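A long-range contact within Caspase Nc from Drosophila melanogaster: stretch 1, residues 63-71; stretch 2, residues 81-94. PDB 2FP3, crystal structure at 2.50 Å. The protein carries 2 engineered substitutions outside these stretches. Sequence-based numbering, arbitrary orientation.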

# COMPACT_ATOMS: atom_id res chain seq x y z
N VAL A 63 0.47 -4.57 9.84
CA VAL A 63 -0.64 -3.66 10.03
C VAL A 63 -0.89 -2.96 8.70
O VAL A 63 0.03 -2.43 8.07
CB VAL A 63 -0.34 -2.57 11.09
CG1 VAL A 63 -1.39 -1.48 11.02
CG2 VAL A 63 -0.32 -3.18 12.51
N LEU A 64 -2.15 -2.95 8.27
CA LEU A 64 -2.53 -2.29 7.04
C LEU A 64 -3.46 -1.13 7.33
O LEU A 64 -4.49 -1.29 8.00
CB LEU A 64 -3.26 -3.26 6.09
CG LEU A 64 -4.06 -2.54 4.98
CD1 LEU A 64 -3.09 -1.81 4.07
CD2 LEU A 64 -4.90 -3.53 4.18
N LEU A 65 -3.09 0.05 6.85
CA LEU A 65 -3.94 1.22 7.01
C LEU A 65 -4.51 1.42 5.62
O LEU A 65 -3.77 1.79 4.70
CB LEU A 65 -3.13 2.45 7.42
CG LEU A 65 -3.92 3.77 7.30
CD1 LEU A 65 -5.12 3.72 8.24
CD2 LEU A 65 -3.03 4.96 7.63
N MET A 66 -5.80 1.16 5.45
CA MET A 66 -6.42 1.31 4.15
C MET A 66 -7.40 2.47 4.14
O MET A 66 -8.37 2.47 4.89
CB MET A 66 -7.15 0.04 3.74
CG MET A 66 -7.30 -0.09 2.24
SD MET A 66 -8.84 -0.83 1.73
CE MET A 66 -8.64 -2.48 2.33
N VAL A 67 -7.15 3.46 3.30
CA VAL A 67 -8.03 4.61 3.20
C VAL A 67 -8.54 4.76 1.75
O VAL A 67 -7.79 5.14 0.86
CB VAL A 67 -7.30 5.89 3.64
CG1 VAL A 67 -8.16 7.11 3.38
CG2 VAL A 67 -6.92 5.79 5.11
N ASN A 68 -9.81 4.44 1.54
CA ASN A 68 -10.41 4.52 0.22
C ASN A 68 -11.42 5.68 0.17
O ASN A 68 -12.57 5.54 0.60
CB ASN A 68 -11.13 3.20 -0.11
CG ASN A 68 -11.29 2.97 -1.60
OD1 ASN A 68 -11.09 3.87 -2.41
ND2 ASN A 68 -11.67 1.75 -1.97
N ILE A 69 -10.98 6.82 -0.35
CA ILE A 69 -11.84 8.01 -0.47
C ILE A 69 -12.61 7.92 -1.79
O ILE A 69 -12.00 7.79 -2.86
CB ILE A 69 -10.99 9.30 -0.48
CG1 ILE A 69 -10.11 9.35 0.77
CG2 ILE A 69 -11.90 10.52 -0.54
CD1 ILE A 69 -9.19 10.55 0.82
N MET A 70 -13.93 8.00 -1.74
CA MET A 70 -14.70 7.88 -2.97
C MET A 70 -15.80 8.91 -3.19
O MET A 70 -16.61 8.75 -4.09
CB MET A 70 -15.27 6.47 -3.09
CG MET A 70 -16.03 6.01 -1.87
SD MET A 70 -16.40 4.26 -1.99
CE MET A 70 -17.78 4.30 -3.14
N ASP A 71 -15.82 9.95 -2.37
CA ASP A 71 -16.83 10.99 -2.51
C ASP A 71 -16.19 12.37 -2.46
O ASP A 71 -15.38 12.66 -1.57
CB ASP A 71 -17.90 10.86 -1.42
CG ASP A 71 -18.89 9.75 -1.71
OD1 ASP A 71 -19.71 9.44 -0.82
OD2 ASP A 71 -18.87 9.18 -2.82
N GLY A 81 -16.78 1.80 -8.17
CA GLY A 81 -16.02 0.58 -8.33
C GLY A 81 -14.89 0.52 -7.30
O GLY A 81 -14.20 -0.49 -7.18
N ALA A 82 -14.72 1.61 -6.56
CA ALA A 82 -13.68 1.69 -5.54
C ALA A 82 -13.85 0.65 -4.44
O ALA A 82 -12.88 0.04 -4.00
CB ALA A 82 -13.67 3.09 -4.94
N GLU A 83 -15.09 0.45 -3.99
CA GLU A 83 -15.34 -0.52 -2.93
C GLU A 83 -14.84 -1.90 -3.34
O GLU A 83 -14.51 -2.72 -2.49
CB GLU A 83 -16.84 -0.59 -2.59
CG GLU A 83 -17.75 -0.96 -3.75
CD GLU A 83 -17.77 0.08 -4.85
OE1 GLU A 83 -18.02 1.26 -4.55
OE2 GLU A 83 -17.53 -0.29 -6.02
N LYS A 84 -14.77 -2.14 -4.64
CA LYS A 84 -14.29 -3.43 -5.13
C LYS A 84 -12.83 -3.59 -4.73
O LYS A 84 -12.36 -4.71 -4.48
CB LYS A 84 -14.42 -3.49 -6.66
CG LYS A 84 -14.58 -4.90 -7.23
CD LYS A 84 -13.36 -5.78 -6.99
CE LYS A 84 -13.53 -7.14 -7.65
NZ LYS A 84 -12.35 -8.03 -7.49
N ASP A 85 -12.10 -2.48 -4.67
CA ASP A 85 -10.70 -2.52 -4.28
C ASP A 85 -10.57 -2.79 -2.78
O ASP A 85 -9.74 -3.60 -2.34
CB ASP A 85 -10.01 -1.20 -4.65
CG ASP A 85 -10.03 -0.92 -6.15
OD1 ASP A 85 -9.86 -1.87 -6.94
OD2 ASP A 85 -10.21 0.25 -6.55
N SER A 86 -11.38 -2.11 -1.99
CA SER A 86 -11.36 -2.29 -0.55
C SER A 86 -11.52 -3.76 -0.20
O SER A 86 -10.83 -4.27 0.69
CB SER A 86 -12.48 -1.49 0.09
OG SER A 86 -12.37 -0.12 -0.24
N LYS A 87 -12.43 -4.44 -0.90
CA LYS A 87 -12.69 -5.86 -0.65
C LYS A 87 -11.46 -6.69 -0.98
O LYS A 87 -11.05 -7.55 -0.20
CB LYS A 87 -13.87 -6.34 -1.50
CG LYS A 87 -15.15 -5.52 -1.35
CD LYS A 87 -16.23 -6.00 -2.33
CE LYS A 87 -17.43 -5.05 -2.38
NZ LYS A 87 -18.18 -5.00 -1.10
N SER A 88 -10.87 -6.45 -2.15
CA SER A 88 -9.69 -7.18 -2.57
C SER A 88 -8.54 -7.00 -1.57
O SER A 88 -7.93 -7.97 -1.12
CB SER A 88 -9.24 -6.70 -3.95
OG SER A 88 -10.22 -6.97 -4.94
N LEU A 89 -8.25 -5.75 -1.21
CA LEU A 89 -7.17 -5.49 -0.28
C LEU A 89 -7.43 -6.14 1.07
O LEU A 89 -6.56 -6.82 1.62
CB LEU A 89 -6.95 -3.99 -0.11
CG LEU A 89 -6.31 -3.30 -1.33
CD1 LEU A 89 -6.45 -1.80 -1.22
CD2 LEU A 89 -4.86 -3.72 -1.46
N ILE A 90 -8.64 -5.94 1.61
CA ILE A 90 -8.96 -6.53 2.90
C ILE A 90 -8.81 -8.05 2.83
O ILE A 90 -8.11 -8.64 3.65
CB ILE A 90 -10.40 -6.16 3.35
CG1 ILE A 90 -10.42 -4.68 3.76
CG2 ILE A 90 -10.83 -7.01 4.55
CD1 ILE A 90 -11.82 -4.08 3.87
N HIS A 91 -9.44 -8.67 1.85
CA HIS A 91 -9.32 -10.11 1.71
C HIS A 91 -7.86 -10.56 1.69
O HIS A 91 -7.45 -11.42 2.47
CB HIS A 91 -10.00 -10.58 0.42
CG HIS A 91 -9.65 -11.98 0.04
ND1 HIS A 91 -10.03 -13.07 0.79
CD2 HIS A 91 -8.88 -12.46 -0.96
CE1 HIS A 91 -9.51 -14.17 0.27
NE2 HIS A 91 -8.81 -13.83 -0.80
N LEU A 92 -7.07 -9.97 0.80
CA LEU A 92 -5.66 -10.30 0.67
C LEU A 92 -4.86 -10.17 1.97
O LEU A 92 -4.05 -11.06 2.30
CB LEU A 92 -4.99 -9.42 -0.39
CG LEU A 92 -3.46 -9.49 -0.42
CD1 LEU A 92 -3.03 -10.87 -0.84
CD2 LEU A 92 -2.92 -8.44 -1.40
N PHE A 93 -5.07 -9.08 2.69
CA PHE A 93 -4.32 -8.89 3.92
C PHE A 93 -4.81 -9.71 5.09
O PHE A 93 -4.06 -9.93 6.05
CB PHE A 93 -4.18 -7.39 4.25
CG PHE A 93 -3.20 -6.69 3.35
CD1 PHE A 93 -3.61 -6.09 2.17
CD2 PHE A 93 -1.83 -6.76 3.62
CE1 PHE A 93 -2.69 -5.57 1.26
CE2 PHE A 93 -0.89 -6.25 2.71
CZ PHE A 93 -1.33 -5.66 1.53
N GLN A 94 -6.06 -10.18 5.03
CA GLN A 94 -6.56 -11.05 6.09
C GLN A 94 -5.82 -12.38 5.95
O GLN A 94 -5.46 -13.00 6.95
CB GLN A 94 -8.05 -11.30 5.95
CG GLN A 94 -8.91 -10.16 6.44
CD GLN A 94 -10.37 -10.54 6.54
OE1 GLN A 94 -10.95 -11.09 5.59
NE2 GLN A 94 -10.98 -10.24 7.68

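Strand 63-68 lies against the helix of stretch 2 and runs nearly antiparallel to it. Their axes make an angle of 169° and approach to 9.3 Å. Leu-64 sits opposite Phe-93, Asn-68 opposite Ser-86, and Met-70, past the strand, opposite Ala-82. Alternation along the strand sets the pattern. The CA-to-CB bonds of Leu-64, Met-66 and Asn-68 point toward the helix, while those of Val-63 and Val-67 point away.

Leu-64 adopts the t, p rotamer. Phe-93, with chi1 m and chi2 91°, has its ring where CD1 meets Leu-64 CD2 at 3.5 Å, an apolar contact that is oblique to the ring.

Met-66 has the most surface covered of any residue here. Its chi1 is t, chi2 lies between wells at -144°, and chi3 is m. The unbranched thioether chain carries Met-66 CE in among Ser-86, Leu-89 and Ile-90, 3.3 Å from Leu-89 CB and 3.2 Å from Ile-90 CG1. Met-66 CE is also 3.3 Å from Ser-86 O, but that oxygen already accepts the helical hydrogen bond from Ile-90 N.

Asn-68 provides the polar link. With chi1 t and chi2 -13°, its amide reaches the first turns of the helix. Asn-68 ND2 donates to Ser-86 OG at 2.6 Å, nearly straight at 169°, and to Ala-82 O at 2.9 Å, more bent at 134°. The side-chain amide nitrogen of Asn-68 carries two hydrogens, enough for both bonds. The CA-to-CB bond of Ser-86 points sideways relative to stretch 1, and its m rotamer places OG within reach of Asn-68 ND2. Asn-68 OD1 is hydrogen-bonded to a residue just outside the stretches.

Met-70 switches to chi1 p, followed by t and m. Ala-82 offers only a methyl group here, and Met-70 CB and Ala-82 CB are in loose apolar contact at 4.2 Å. Met-70 CE reaches to 3.4 Å from Glu-83 OE1, although Glu-83 is poorly ordered.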